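Long-range contacts in 7,8-dihydro-6-hydroxymethylpterin pyrophosphokinase-dihydropteroate synthase (Plasmodium falciparum, PDB 6JWS), which probably makes the pterin pyrophosphate from hydroxymethyldihydropterin and ATP, then condenses it with 4-aminobenzoate to give 7,8-dihydropteroate, two steps of folate biosynthesis: residues Y132-C136 against S317-V321; N175-L181 against I211-F217; A414-F419 against V455-F459; S427-G432 against P477-D482. The protein carries 1 engineered substitution. One frame throughout, in Å; residues are numbered along the deposited sequence.

Interaction 1 (Y132-C136 against S317-V321). With ATP (adenosine-5'-triphosphate), chain J.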
# COMPACT_ATOMS: atom_id res chain seq x y z
N TYR B 132 32.19 24.21 -33.44
CA TYR B 132 30.90 23.56 -33.34
C TYR B 132 30.09 24.15 -32.18
O TYR B 132 28.95 24.56 -32.36
CB TYR B 132 31.05 22.04 -33.23
CG TYR B 132 29.75 21.34 -32.89
CD1 TYR B 132 28.81 21.07 -33.87
CD2 TYR B 132 29.45 21.01 -31.57
CE1 TYR B 132 27.61 20.46 -33.55
CE2 TYR B 132 28.25 20.41 -31.24
CZ TYR B 132 27.33 20.13 -32.23
OH TYR B 132 26.15 19.54 -31.91
N LEU B 133 30.71 24.20 -30.99
CA LEU B 133 30.01 24.61 -29.78
C LEU B 133 29.55 26.07 -29.88
O LEU B 133 28.44 26.38 -29.43
CB LEU B 133 30.89 24.38 -28.55
CG LEU B 133 31.21 22.91 -28.26
CD1 LEU B 133 32.40 22.78 -27.32
CD2 LEU B 133 29.99 22.19 -27.68
N LEU B 134 30.36 26.92 -30.52
CA LEU B 134 30.00 28.33 -30.72
C LEU B 134 28.81 28.45 -31.68
O LEU B 134 27.87 29.20 -31.40
CB LEU B 134 31.22 29.12 -31.20
CG LEU B 134 32.39 29.20 -30.21
CD1 LEU B 134 33.69 29.58 -30.91
CD2 LEU B 134 32.09 30.16 -29.05
N GLU B 135 28.83 27.69 -32.78
CA GLU B 135 27.74 27.77 -33.75
C GLU B 135 26.42 27.30 -33.11
O GLU B 135 25.39 27.95 -33.27
CB GLU B 135 28.06 26.99 -35.03
CG GLU B 135 29.33 27.43 -35.73
CD GLU B 135 29.26 28.69 -36.58
OE1 GLU B 135 28.18 29.30 -36.66
OE2 GLU B 135 30.29 29.04 -37.19
N CYS B 136 26.47 26.18 -32.36
CA CYS B 136 25.27 25.67 -31.70
C CYS B 136 24.78 26.69 -30.66
O CYS B 136 23.58 26.97 -30.57
CB CYS B 136 25.48 24.29 -31.08
SG CYS B 136 25.97 23.00 -32.27
N SER B 317 23.45 20.72 -38.74
CA SER B 317 24.24 20.58 -37.53
C SER B 317 24.28 19.11 -37.10
O SER B 317 23.24 18.53 -36.78
CB SER B 317 23.71 21.47 -36.42
OG SER B 317 24.58 21.42 -35.30
N ILE B 318 25.47 18.53 -37.10
CA ILE B 318 25.67 17.21 -36.53
C ILE B 318 26.80 17.30 -35.51
O ILE B 318 27.91 17.66 -35.86
CB ILE B 318 25.99 16.14 -37.60
CG1 ILE B 318 25.00 16.13 -38.77
CG2 ILE B 318 26.14 14.76 -36.95
CD1 ILE B 318 23.72 15.41 -38.51
N PRO B 319 26.58 16.90 -34.23
CA PRO B 319 25.26 16.51 -33.73
C PRO B 319 24.23 17.63 -33.79
O PRO B 319 24.57 18.80 -33.90
CB PRO B 319 25.56 16.17 -32.26
CG PRO B 319 26.99 15.72 -32.28
CD PRO B 319 27.65 16.69 -33.24
N HIS B 320 22.95 17.25 -33.73
CA HIS B 320 21.89 18.25 -33.68
C HIS B 320 22.21 19.27 -32.59
O HIS B 320 22.83 18.95 -31.58
CB HIS B 320 20.53 17.56 -33.53
CG HIS B 320 19.36 18.46 -33.63
ND1 HIS B 320 18.90 19.20 -32.55
CD2 HIS B 320 18.54 18.75 -34.66
CE1 HIS B 320 17.83 19.89 -32.91
NE2 HIS B 320 17.59 19.63 -34.20
N VAL B 321 21.80 20.52 -32.84
CA VAL B 321 22.08 21.66 -31.99
C VAL B 321 21.57 21.37 -30.57
O VAL B 321 22.18 21.78 -29.59
CB VAL B 321 21.44 22.95 -32.57
CG1 VAL B 321 21.42 24.11 -31.60
CG2 VAL B 321 22.09 23.38 -33.87
PG ATP J . 15.80 21.82 -35.72
O1G ATP J . 15.32 21.67 -34.29
O2G ATP J . 17.19 22.43 -35.82
O3G ATP J . 15.68 20.53 -36.50
PB ATP J . 13.34 23.51 -36.09
O1B ATP J . 13.21 24.82 -36.80
O2B ATP J . 13.05 23.44 -34.62
O3B ATP J . 14.80 22.91 -36.41
PA ATP J . 12.50 21.73 -38.25
O1A ATP J . 13.02 20.34 -38.06
O2A ATP J . 11.19 21.90 -38.96
O3A ATP J . 12.40 22.45 -36.82
O5' ATP J . 13.61 22.63 -38.97
C5' ATP J . 14.90 22.02 -39.26
C4' ATP J . 15.86 23.09 -39.72
O4' ATP J . 17.13 22.95 -39.03
C3' ATP J . 16.20 23.05 -41.22
O3' ATP J . 16.38 24.38 -41.68
C2' ATP J . 17.47 22.18 -41.23
O2' ATP J . 18.36 22.44 -42.29
C1' ATP J . 18.15 22.60 -39.94
N9 ATP J . 18.98 21.54 -39.36
C8 ATP J . 20.29 21.67 -38.97
N7 ATP J . 20.78 20.55 -38.49
C5 ATP J . 19.73 19.65 -38.54
C6 ATP J . 19.61 18.31 -38.15
N6 ATP J . 20.62 17.62 -37.62
N1 ATP J . 18.42 17.69 -38.34
C2 ATP J . 17.41 18.40 -38.88
N3 ATP J . 17.41 19.67 -39.28
C4 ATP J . 18.61 20.25 -39.08

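Interaction 2 (N175-L181 against I211-F217). With ATP (adenosine-5'-triphosphate), chain J.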
# COMPACT_ATOMS: atom_id res chain seq x y z
N ASN B 175 24.72 8.13 -47.99
CA ASN B 175 26.15 8.40 -47.94
C ASN B 175 26.53 9.44 -46.89
O ASN B 175 27.66 9.41 -46.40
CB ASN B 175 26.73 8.80 -49.30
CG ASN B 175 26.70 7.67 -50.32
OD1 ASN B 175 26.95 6.51 -50.00
ND2 ASN B 175 26.38 8.02 -51.55
N ASP B 176 25.60 10.36 -46.57
CA ASP B 176 25.95 11.49 -45.72
C ASP B 176 24.70 12.07 -45.06
O ASP B 176 23.58 11.85 -45.54
CB ASP B 176 26.64 12.58 -46.54
CG ASP B 176 25.71 13.18 -47.57
OD1 ASP B 176 25.56 12.56 -48.65
OD2 ASP B 176 25.07 14.21 -47.26
N PRO B 177 24.87 12.85 -43.97
CA PRO B 177 23.74 13.47 -43.28
C PRO B 177 22.97 14.49 -44.11
O PRO B 177 21.77 14.71 -43.88
CB PRO B 177 24.34 14.12 -42.01
CG PRO B 177 25.84 14.18 -42.26
CD PRO B 177 26.15 13.09 -43.27
N LEU B 178 23.65 15.10 -45.09
CA LEU B 178 22.93 16.05 -45.93
C LEU B 178 21.99 15.30 -46.87
O LEU B 178 20.83 15.66 -46.98
CB LEU B 178 23.88 17.00 -46.67
CG LEU B 178 23.19 18.13 -47.44
CD1 LEU B 178 22.03 18.72 -46.65
CD2 LEU B 178 24.17 19.22 -47.83
N SER B 179 22.49 14.22 -47.49
CA SER B 179 21.60 13.39 -48.30
C SER B 179 20.49 12.81 -47.42
O SER B 179 19.32 12.79 -47.82
CB SER B 179 22.31 12.31 -49.06
OG SER B 179 23.62 12.71 -49.46
N MET B 180 20.85 12.38 -46.20
CA MET B 180 19.84 11.80 -45.33
C MET B 180 18.76 12.82 -45.00
O MET B 180 17.57 12.51 -45.05
CB MET B 180 20.43 11.24 -44.03
CG MET B 180 19.35 10.68 -43.11
SD MET B 180 19.98 9.38 -42.05
CE MET B 180 20.81 10.38 -40.82
N LEU B 181 19.17 14.06 -44.69
CA LEU B 181 18.20 15.08 -44.34
C LEU B 181 17.25 15.34 -45.51
O LEU B 181 16.05 15.53 -45.31
CB LEU B 181 18.92 16.34 -43.88
CG LEU B 181 18.01 17.48 -43.43
CD1 LEU B 181 17.10 17.04 -42.30
CD2 LEU B 181 18.85 18.68 -43.01
N ILE B 211 18.15 14.77 -37.28
CA ILE B 211 19.28 13.86 -37.22
C ILE B 211 20.10 14.26 -36.00
O ILE B 211 20.53 15.39 -35.92
CB ILE B 211 20.13 13.89 -38.49
CG1 ILE B 211 19.29 13.72 -39.76
CG2 ILE B 211 21.25 12.85 -38.40
CD1 ILE B 211 20.11 13.75 -41.03
N LEU B 212 20.26 13.34 -35.05
CA LEU B 212 20.97 13.68 -33.83
C LEU B 212 22.44 13.36 -34.01
O LEU B 212 23.31 14.11 -33.60
CB LEU B 212 20.35 12.92 -32.65
CG LEU B 212 18.88 13.21 -32.35
CD1 LEU B 212 18.33 12.22 -31.32
CD2 LEU B 212 18.66 14.65 -31.89
N PHE B 213 22.73 12.19 -34.58
CA PHE B 213 24.10 11.79 -34.77
C PHE B 213 24.21 11.12 -36.13
O PHE B 213 23.24 10.58 -36.64
CB PHE B 213 24.55 10.81 -33.69
CG PHE B 213 24.63 11.37 -32.29
CD1 PHE B 213 25.63 12.27 -31.94
CD2 PHE B 213 23.73 10.98 -31.31
CE1 PHE B 213 25.72 12.77 -30.65
CE2 PHE B 213 23.82 11.48 -30.02
CZ PHE B 213 24.82 12.38 -29.69
N PHE B 214 25.42 11.15 -36.68
CA PHE B 214 25.73 10.45 -37.92
C PHE B 214 27.20 10.05 -37.85
O PHE B 214 28.09 10.90 -37.95
CB PHE B 214 25.41 11.34 -39.13
CG PHE B 214 25.33 10.60 -40.44
CD1 PHE B 214 26.45 9.98 -40.98
CD2 PHE B 214 24.14 10.55 -41.15
CE1 PHE B 214 26.37 9.30 -42.19
CE2 PHE B 214 24.07 9.88 -42.36
CZ PHE B 214 25.18 9.26 -42.88
N ASN B 215 27.43 8.76 -37.62
CA ASN B 215 28.76 8.30 -37.31
C ASN B 215 29.32 9.21 -36.21
O ASN B 215 28.56 9.71 -35.38
CB ASN B 215 29.61 8.14 -38.58
CG ASN B 215 29.03 7.09 -39.50
OD1 ASN B 215 28.32 6.18 -39.06
ND2 ASN B 215 29.32 7.20 -40.79
N ASP B 216 30.65 9.42 -36.25
CA ASP B 216 31.34 10.24 -35.27
C ASP B 216 31.58 11.64 -35.82
O ASP B 216 32.44 12.36 -35.33
CB ASP B 216 32.66 9.59 -34.87
CG ASP B 216 33.61 9.43 -36.06
OD1 ASP B 216 33.19 9.74 -37.20
OD2 ASP B 216 34.76 9.02 -35.83
N PHE B 217 30.81 12.04 -36.84
CA PHE B 217 31.05 13.30 -37.54
C PHE B 217 30.70 14.50 -36.65
O PHE B 217 29.75 14.45 -35.86
CB PHE B 217 30.22 13.41 -38.82
CG PHE B 217 30.49 12.37 -39.89
CD1 PHE B 217 31.59 11.53 -39.82
CD2 PHE B 217 29.64 12.25 -40.98
CE1 PHE B 217 31.81 10.56 -40.78
CE2 PHE B 217 29.86 11.28 -41.95
CZ PHE B 217 30.95 10.44 -41.85
PG ATP J . 15.80 21.82 -35.72
O1G ATP J . 15.32 21.67 -34.29
O2G ATP J . 17.19 22.43 -35.82
O3G ATP J . 15.68 20.53 -36.50
PB ATP J . 13.34 23.51 -36.09
O1B ATP J . 13.21 24.82 -36.80
O2B ATP J . 13.05 23.44 -34.62
O3B ATP J . 14.80 22.91 -36.41
PA ATP J . 12.50 21.73 -38.25
O1A ATP J . 13.02 20.34 -38.06
O2A ATP J . 11.19 21.90 -38.96
O3A ATP J . 12.40 22.45 -36.82
O5' ATP J . 13.61 22.63 -38.97
C5' ATP J . 14.90 22.02 -39.26
C4' ATP J . 15.86 23.09 -39.72
O4' ATP J . 17.13 22.95 -39.03
C3' ATP J . 16.20 23.05 -41.22
O3' ATP J . 16.38 24.38 -41.68
C2' ATP J . 17.47 22.18 -41.23
O2' ATP J . 18.36 22.44 -42.29
C1' ATP J . 18.15 22.60 -39.94
N9 ATP J . 18.98 21.54 -39.36
C8 ATP J . 20.29 21.67 -38.97
N7 ATP J . 20.78 20.55 -38.49
C5 ATP J . 19.73 19.65 -38.54
C6 ATP J . 19.61 18.31 -38.15
N6 ATP J . 20.62 17.62 -37.62
N1 ATP J . 18.42 17.69 -38.34
C2 ATP J . 17.41 18.40 -38.88
N3 ATP J . 17.41 19.67 -39.28
C4 ATP J . 18.61 20.25 -39.08

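Interaction 3 (A414-F419 against V455-F459)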
# COMPACT_ATOMS: atom_id res chain seq x y z
N ALA B 414 -17.21 -20.16 -25.69
CA ALA B 414 -15.95 -19.44 -25.59
C ALA B 414 -16.19 -17.95 -25.80
O ALA B 414 -15.77 -17.14 -24.97
CB ALA B 414 -14.92 -19.97 -26.56
N VAL B 415 -16.91 -17.60 -26.88
CA VAL B 415 -17.09 -16.21 -27.25
C VAL B 415 -17.99 -15.50 -26.23
O VAL B 415 -17.78 -14.33 -25.90
CB VAL B 415 -17.59 -16.09 -28.71
CG1 VAL B 415 -18.12 -14.70 -29.04
CG2 VAL B 415 -16.49 -16.47 -29.68
N GLN B 416 -18.98 -16.24 -25.71
CA GLN B 416 -19.86 -15.73 -24.68
C GLN B 416 -19.01 -15.27 -23.49
O GLN B 416 -19.22 -14.17 -22.97
CB GLN B 416 -20.79 -16.86 -24.23
CG GLN B 416 -22.23 -16.46 -23.99
CD GLN B 416 -23.12 -17.68 -24.17
OE1 GLN B 416 -23.70 -17.90 -25.24
NE2 GLN B 416 -23.19 -18.50 -23.14
N ARG B 417 -18.08 -16.14 -23.06
CA ARG B 417 -17.17 -15.88 -21.96
C ARG B 417 -16.33 -14.62 -22.23
O ARG B 417 -16.13 -13.82 -21.32
CB ARG B 417 -16.31 -17.12 -21.68
CG ARG B 417 -15.36 -16.98 -20.50
CD ARG B 417 -16.00 -16.71 -19.15
NE ARG B 417 -14.99 -16.51 -18.12
CZ ARG B 417 -15.04 -15.60 -17.15
NH1 ARG B 417 -16.08 -14.78 -17.06
NH2 ARG B 417 -14.04 -15.50 -16.28
N MET B 418 -15.89 -14.44 -23.48
CA MET B 418 -15.14 -13.26 -23.87
C MET B 418 -15.97 -11.99 -23.68
O MET B 418 -15.43 -10.97 -23.26
CB MET B 418 -14.63 -13.33 -25.31
CG MET B 418 -13.56 -14.39 -25.47
SD MET B 418 -13.05 -14.70 -27.17
CE MET B 418 -12.27 -13.14 -27.58
N PHE B 419 -17.27 -12.07 -24.01
CA PHE B 419 -18.15 -10.92 -23.86
C PHE B 419 -18.37 -10.62 -22.37
O PHE B 419 -18.39 -9.48 -21.95
CB PHE B 419 -19.42 -11.08 -24.69
CG PHE B 419 -19.29 -10.58 -26.12
CD1 PHE B 419 -19.51 -9.24 -26.43
CD2 PHE B 419 -18.94 -11.44 -27.15
CE1 PHE B 419 -19.37 -8.79 -27.73
CE2 PHE B 419 -18.79 -10.99 -28.45
CZ PHE B 419 -19.00 -9.66 -28.74
N VAL B 455 -12.48 -19.80 -32.51
CA VAL B 455 -12.97 -18.94 -31.44
C VAL B 455 -12.73 -17.48 -31.81
O VAL B 455 -13.65 -16.65 -31.72
CB VAL B 455 -12.34 -19.27 -30.08
CG1 VAL B 455 -12.61 -18.16 -29.08
CG2 VAL B 455 -12.85 -20.60 -29.55
N LEU B 456 -11.51 -17.17 -32.25
CA LEU B 456 -11.16 -15.78 -32.53
C LEU B 456 -11.95 -15.26 -33.72
O LEU B 456 -12.28 -14.07 -33.73
CB LEU B 456 -9.65 -15.64 -32.77
CG LEU B 456 -8.79 -15.64 -31.51
CD1 LEU B 456 -7.31 -15.67 -31.86
CD2 LEU B 456 -9.11 -14.45 -30.62
N GLN B 457 -12.20 -16.15 -34.70
CA GLN B 457 -12.98 -15.84 -35.89
C GLN B 457 -14.43 -15.52 -35.52
O GLN B 457 -14.97 -14.52 -35.98
CB GLN B 457 -12.91 -17.00 -36.90
CG GLN B 457 -11.76 -16.88 -37.89
CD GLN B 457 -11.40 -18.18 -38.58
OE1 GLN B 457 -11.82 -19.27 -38.20
NE2 GLN B 457 -10.56 -18.06 -39.60
N LEU B 458 -15.05 -16.35 -34.67
CA LEU B 458 -16.41 -16.12 -34.20
C LEU B 458 -16.47 -14.82 -33.39
O LEU B 458 -17.42 -14.04 -33.54
CB LEU B 458 -16.86 -17.34 -33.40
CG LEU B 458 -18.30 -17.32 -32.88
CD1 LEU B 458 -19.30 -17.10 -34.00
CD2 LEU B 458 -18.65 -18.60 -32.13
N PHE B 459 -15.45 -14.56 -32.55
CA PHE B 459 -15.46 -13.33 -31.77
C PHE B 459 -15.46 -12.11 -32.69
O PHE B 459 -16.20 -11.15 -32.45
CB PHE B 459 -14.29 -13.25 -30.79
CG PHE B 459 -14.26 -11.94 -30.06
CD1 PHE B 459 -15.12 -11.71 -28.99
CD2 PHE B 459 -13.43 -10.91 -30.48
CE1 PHE B 459 -15.12 -10.48 -28.33
CE2 PHE B 459 -13.44 -9.68 -29.83
CZ PHE B 459 -14.29 -9.47 -28.76

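Interaction 4 (S427-G432 against P477-D482). With PT1 (pteroic acid), chain I.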
# COMPACT_ATOMS: atom_id res chain seq x y z
N SER B 427 -9.61 -5.15 -19.87
CA SER B 427 -9.13 -4.32 -20.97
C SER B 427 -8.52 -5.19 -22.07
O SER B 427 -8.41 -4.78 -23.23
CB SER B 427 -8.07 -3.36 -20.46
OG SER B 427 -8.54 -2.62 -19.36
N VAL B 428 -8.02 -6.36 -21.66
CA VAL B 428 -7.38 -7.28 -22.59
C VAL B 428 -7.99 -8.64 -22.34
O VAL B 428 -8.33 -8.98 -21.21
CB VAL B 428 -5.85 -7.32 -22.43
CG1 VAL B 428 -5.21 -8.33 -23.38
CG2 VAL B 428 -5.23 -5.95 -22.65
N ILE B 429 -8.12 -9.41 -23.42
CA ILE B 429 -8.41 -10.83 -23.31
C ILE B 429 -7.20 -11.60 -23.83
O ILE B 429 -6.79 -11.34 -24.97
CB ILE B 429 -9.66 -11.22 -24.11
CG1 ILE B 429 -10.86 -10.32 -23.81
CG2 ILE B 429 -9.98 -12.70 -23.91
CD1 ILE B 429 -11.19 -10.21 -22.34
N ASP B 430 -6.71 -12.55 -23.01
CA ASP B 430 -5.65 -13.49 -23.37
C ASP B 430 -6.27 -14.84 -23.71
O ASP B 430 -6.78 -15.56 -22.85
CB ASP B 430 -4.60 -13.63 -22.25
CG ASP B 430 -3.30 -14.34 -22.65
OD1 ASP B 430 -2.76 -14.04 -23.75
OD2 ASP B 430 -2.78 -15.17 -21.83
N ILE B 431 -6.19 -15.20 -24.99
CA ILE B 431 -6.75 -16.47 -25.41
C ILE B 431 -5.60 -17.44 -25.64
O ILE B 431 -4.58 -17.05 -26.21
CB ILE B 431 -7.63 -16.32 -26.67
CG1 ILE B 431 -8.42 -17.59 -26.95
CG2 ILE B 431 -6.79 -15.93 -27.88
CD1 ILE B 431 -9.42 -17.44 -28.09
N GLY B 432 -5.77 -18.69 -25.20
CA GLY B 432 -4.80 -19.72 -25.51
C GLY B 432 -5.44 -21.09 -25.73
O GLY B 432 -6.55 -21.36 -25.25
N PRO B 477 -12.05 -4.57 -26.82
CA PRO B 477 -10.95 -5.09 -26.01
C PRO B 477 -9.79 -5.44 -26.93
O PRO B 477 -9.97 -5.77 -28.10
CB PRO B 477 -11.52 -6.33 -25.31
CG PRO B 477 -12.67 -6.76 -26.21
CD PRO B 477 -13.19 -5.51 -26.88
N ILE B 478 -8.59 -5.26 -26.39
CA ILE B 478 -7.35 -5.68 -27.01
C ILE B 478 -7.32 -7.20 -26.87
O ILE B 478 -7.75 -7.73 -25.85
CB ILE B 478 -6.21 -4.96 -26.28
CG1 ILE B 478 -6.45 -3.44 -26.30
CG2 ILE B 478 -4.86 -5.33 -26.86
CD1 ILE B 478 -5.44 -2.62 -25.53
N ILE B 479 -6.85 -7.88 -27.92
CA ILE B 479 -6.79 -9.33 -27.91
C ILE B 479 -5.34 -9.78 -27.87
O ILE B 479 -4.54 -9.44 -28.75
CB ILE B 479 -7.55 -9.95 -29.11
CG1 ILE B 479 -9.01 -9.51 -29.18
CG2 ILE B 479 -7.44 -11.47 -29.10
CD1 ILE B 479 -9.77 -9.73 -27.89
N SER B 480 -5.04 -10.63 -26.89
CA SER B 480 -3.73 -11.23 -26.75
C SER B 480 -3.81 -12.74 -27.01
O SER B 480 -4.72 -13.42 -26.52
CB SER B 480 -3.19 -10.92 -25.36
OG SER B 480 -1.96 -11.57 -25.15
N ILE B 481 -2.84 -13.29 -27.74
CA ILE B 481 -2.81 -14.73 -27.95
C ILE B 481 -1.61 -15.34 -27.23
O ILE B 481 -0.47 -14.97 -27.49
CB ILE B 481 -2.87 -15.14 -29.44
CG1 ILE B 481 -2.67 -16.64 -29.61
CG2 ILE B 481 -1.90 -14.36 -30.31
CD1 ILE B 481 -3.35 -17.18 -30.85
N ASP B 482 -1.89 -16.29 -26.34
CA ASP B 482 -0.89 -17.03 -25.60
C ASP B 482 -0.41 -18.17 -26.50
O ASP B 482 -0.96 -19.28 -26.45
CB ASP B 482 -1.50 -17.55 -24.30
CG ASP B 482 -0.53 -18.22 -23.33
OD1 ASP B 482 0.60 -18.60 -23.74
OD2 ASP B 482 -0.90 -18.36 -22.14
C2 PT1 I . 1.74 -16.19 -17.05
C3 PT1 I . 1.00 -17.31 -17.63
C5 PT1 I . 0.75 -17.24 -19.08
N6 PT1 I . 0.55 -18.36 -16.91
C7 PT1 I . 1.94 -15.16 -19.17
N9 PT1 I . 1.23 -16.16 -19.77
C10 PT1 I . -0.11 -19.37 -17.54
N11 PT1 I . 2.42 -14.09 -19.91
C12 PT1 I . -0.32 -19.32 -18.91
C21 PT1 I . 1.20 -22.90 -10.89
O22 PT1 I . 0.19 -23.15 -10.19
O1 PT1 I . 2.01 -16.19 -15.74
N4 PT1 I . 2.17 -15.17 -17.83
N8 PT1 I . 0.10 -18.26 -19.64
C13 PT1 I . -0.56 -20.55 -16.73
N14 PT1 I . 0.64 -21.34 -16.33
C15 PT1 I . 0.79 -21.72 -15.04
C16 PT1 I . 2.09 -21.84 -14.48
C17 PT1 I . -0.38 -22.00 -14.26
C18 PT1 I . 2.21 -22.23 -13.13
C19 PT1 I . -0.23 -22.41 -12.91
C20 PT1 I . 1.06 -22.50 -12.34
O23 PT1 I . 2.34 -22.96 -10.38

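Interaction 1 (Y132-C136 against S317-V321)
Tyr132 reaches from helix 129-148 and donates a hydrogen bond from its hydroxyl to the carbonyl of Pro319, beside the ATP site. The bond from Tyr132 OH to Pro319 O is 2.6 Å long. It is steep, with a C=O...donor angle of 111°, and the hydroxyl stands well above the carbonyl plane. Ser317 OG donates to Pro319 O from the opposite face of that plane, at 3.0 Å. Two hydroxyls therefore grip one buried oxygen. The phenol points at it because Tyr132 CG lies anti to the backbone N (chi1 170°). The proline follows a cis peptide bond, and its ring crosses the tyrosine, with Pro319 CD 3.6 Å from Tyr132 CZ.

Cys136, one turn on, adds a less polar patch. Its SG sits over one face of the Tyr132 ring, toward the rim. Across the contact, Cys136 SG comes to 3.7 Å from Ser317 OG. Val321 closes this end by laying CG1 against Cys136 O at 3.7 Å. Phe220, Ile139 and Ile140 also pack on Val321.

Ser317 faces the nucleotide with its backbone: Ser317 N donates to N7 of ATP at 2.7 Å, and Ser317 O accepts from N6. His320 reaches the gamma phosphate, while its ND1 bonds to Tyr322 N. The doubly held Pro319 O thus probably helps to fix the shape of an adenine-reading segment in this HPPK site.

Interaction 2 (N175-L181 against I211-F217)
The Phe214 ring carries Pro177 on one face and Met180 at its edge. Pro177 CD stands 3.6 Å from the ring centroid, only 3° off the normal, so this is a centred CH-pi contact. Met180 CE meets the edge, 3.4 Å from Phe214 CD2. The Met180 sulfur lies obliquely to the same ring, a Met-aromatic contact. Phe217 closes the type II' turn that starts at Phe214. Asn215 CB lies over one face of the Phe217 ring, toward the rim. The ring offers its edge to Pro177, with Phe217 CD2 4.3 Å from Pro177 CD.

Ile211 fills the other end of the contact. Its extended CG1 branch (chi2 180°) pushes CD1 under the first turn of the helix, 3.4 Å from Pro177 O. Met180 bends at chi3, which brings CE back onto both Ile211 and Phe214. Leu181 CB lies 4.0 Å from Ile211 CD1. Asp176 caps the helix through the bond from Ser179 N to Asp176 OD2.

Ile211 and Leu181 also serve the nucleotide. Ile211 N donates to N1 of ATP at 3.1 Å and Ile211 O accepts from N6. Leu181 sets CD1 on the base near C2, and CD2 toward the ribose O2'. In the HPPK fold, helix 177-190 packs on strand 208-214, outermost in the antiparallel sheet within this chain, running roughly against it. Met180 continues onto strand 16-24 next door, and Pro177 and Leu181 also touch Leu316 on strand 316-318.

Interaction 3 (A414-F419 against V455-F459)
Val455 O takes the helical bond from Phe459 N at 2.9 Å, and Val415 of the facing helix presses a methyl on both atoms. Val415 CG2 is 3.5 Å from Val455 O and almost as near to Phe459 N. This is packing between two successive outer helices of the TIM barrel that forms the DHPS domain. The axes of the two short segments pass 9.6 Å apart and are inclined at 57°. The facing side chains are all apolar.

Phe459 gives up the most surface. Its CG is anti to the backbone N (chi1 176°), and the ring reaches Met418 and Phe419. Met418 bends at chi3, which sets its CE over one face of the ring, offset toward the rim. Its sulfur lies more obliquely, in a Met-aromatic contact. Phe459 CE1 lies over one face of the Phe419 ring. The pair is oblique: the two planes are 43° apart and the centroids are 5.3 Å from each other. Phe419 also touches Glu462 and Trp463 farther along helix 448-464.

At the other end Ala414 sits against both methyls of Val455. Leu458 packs on Val415 toward the outside of the barrel, where Leu458 is partly exposed. On the inner side Met418 and Val455 both reach Leu395 of strand 390-396, and Phe459 leans on Pro477. The tightest touch between the side chains is that of Met418 CE on Phe459 CG, at 3.4 Å.

Interaction 4 (S427-G432 against P477-D482)
Asp430 and Ser480 stand side by side on one face of two parallel strands, and their side chains are joined. Both put the polar group anti to the backbone N (chi1 176° for Ser480). Ser480 OG donates to Asp430 OD1 at 2.9 Å. It meets the oxygen on the anti side, 33° out of the carboxylate plane. Asp482 comes next on this face. Its carboxylate is nearly parallel to that of Asp430, with planes 17° apart, and Asp430 OD2 lies 3.7 Å from Asp482 OD2. Arg686 forms a salt bridge with Asp430 OD2 and a long, weak ion pair with Asp482, which probably eases the two like charges. Asp482 OD2 lies 2.7 Å from N8 of the bound pteroic acid, so Asp482, at the C-terminal end of its strand, lines the pterin pocket.

Val428 and Ile478 continue the same face away from the ligand, with Val428 CG2 against Ile478 CB. The other face is isoleucine: Ile429 meets CD1 of Ile479, and Ile431 lies beside Ile481.

The backbones are joined in regular parallel fashion. Ile429 N bonds to Ile478 O, and Ser480 N returns to Ile429 O at 2.7 Å. Ile431 N and Asp482 N repeat the pattern one step on.

The strands are neighbours in the eight-stranded TIM barrel of DHPS, linked by helix 448-464 as a beta-alpha-beta unit. That helix packs on Ile431, Ile479 and Ile481. Strand 390-396 adjoins strand 428-432, and strand 500-503 lies beyond strand 478-482.

In the fold
The four contacts fall into two enzyme domains. Interactions 1 and 2 belong to the HPPK part and both touch ATP. They also touch each other, with His320 N probably bonded to Leu212 O. Interactions 3 and 4 belong to the DHPS barrel, with centres about 11 Å apart. There Val455 packs on Ile431 and Leu456 on Ile479, tying the helix layer to the strands. The centres of interactions 1 and 3 are about 57 Å apart. All four are largely buried, though interactions 3 and 4 each include partly exposed residues. Interactions 2 and 3 are apolar across the contact. Interaction 1 combines a doubly bonded carbonyl with apolar packing. Interaction 4 combines backbone bonds with two carboxylates, one in the pterin pocket.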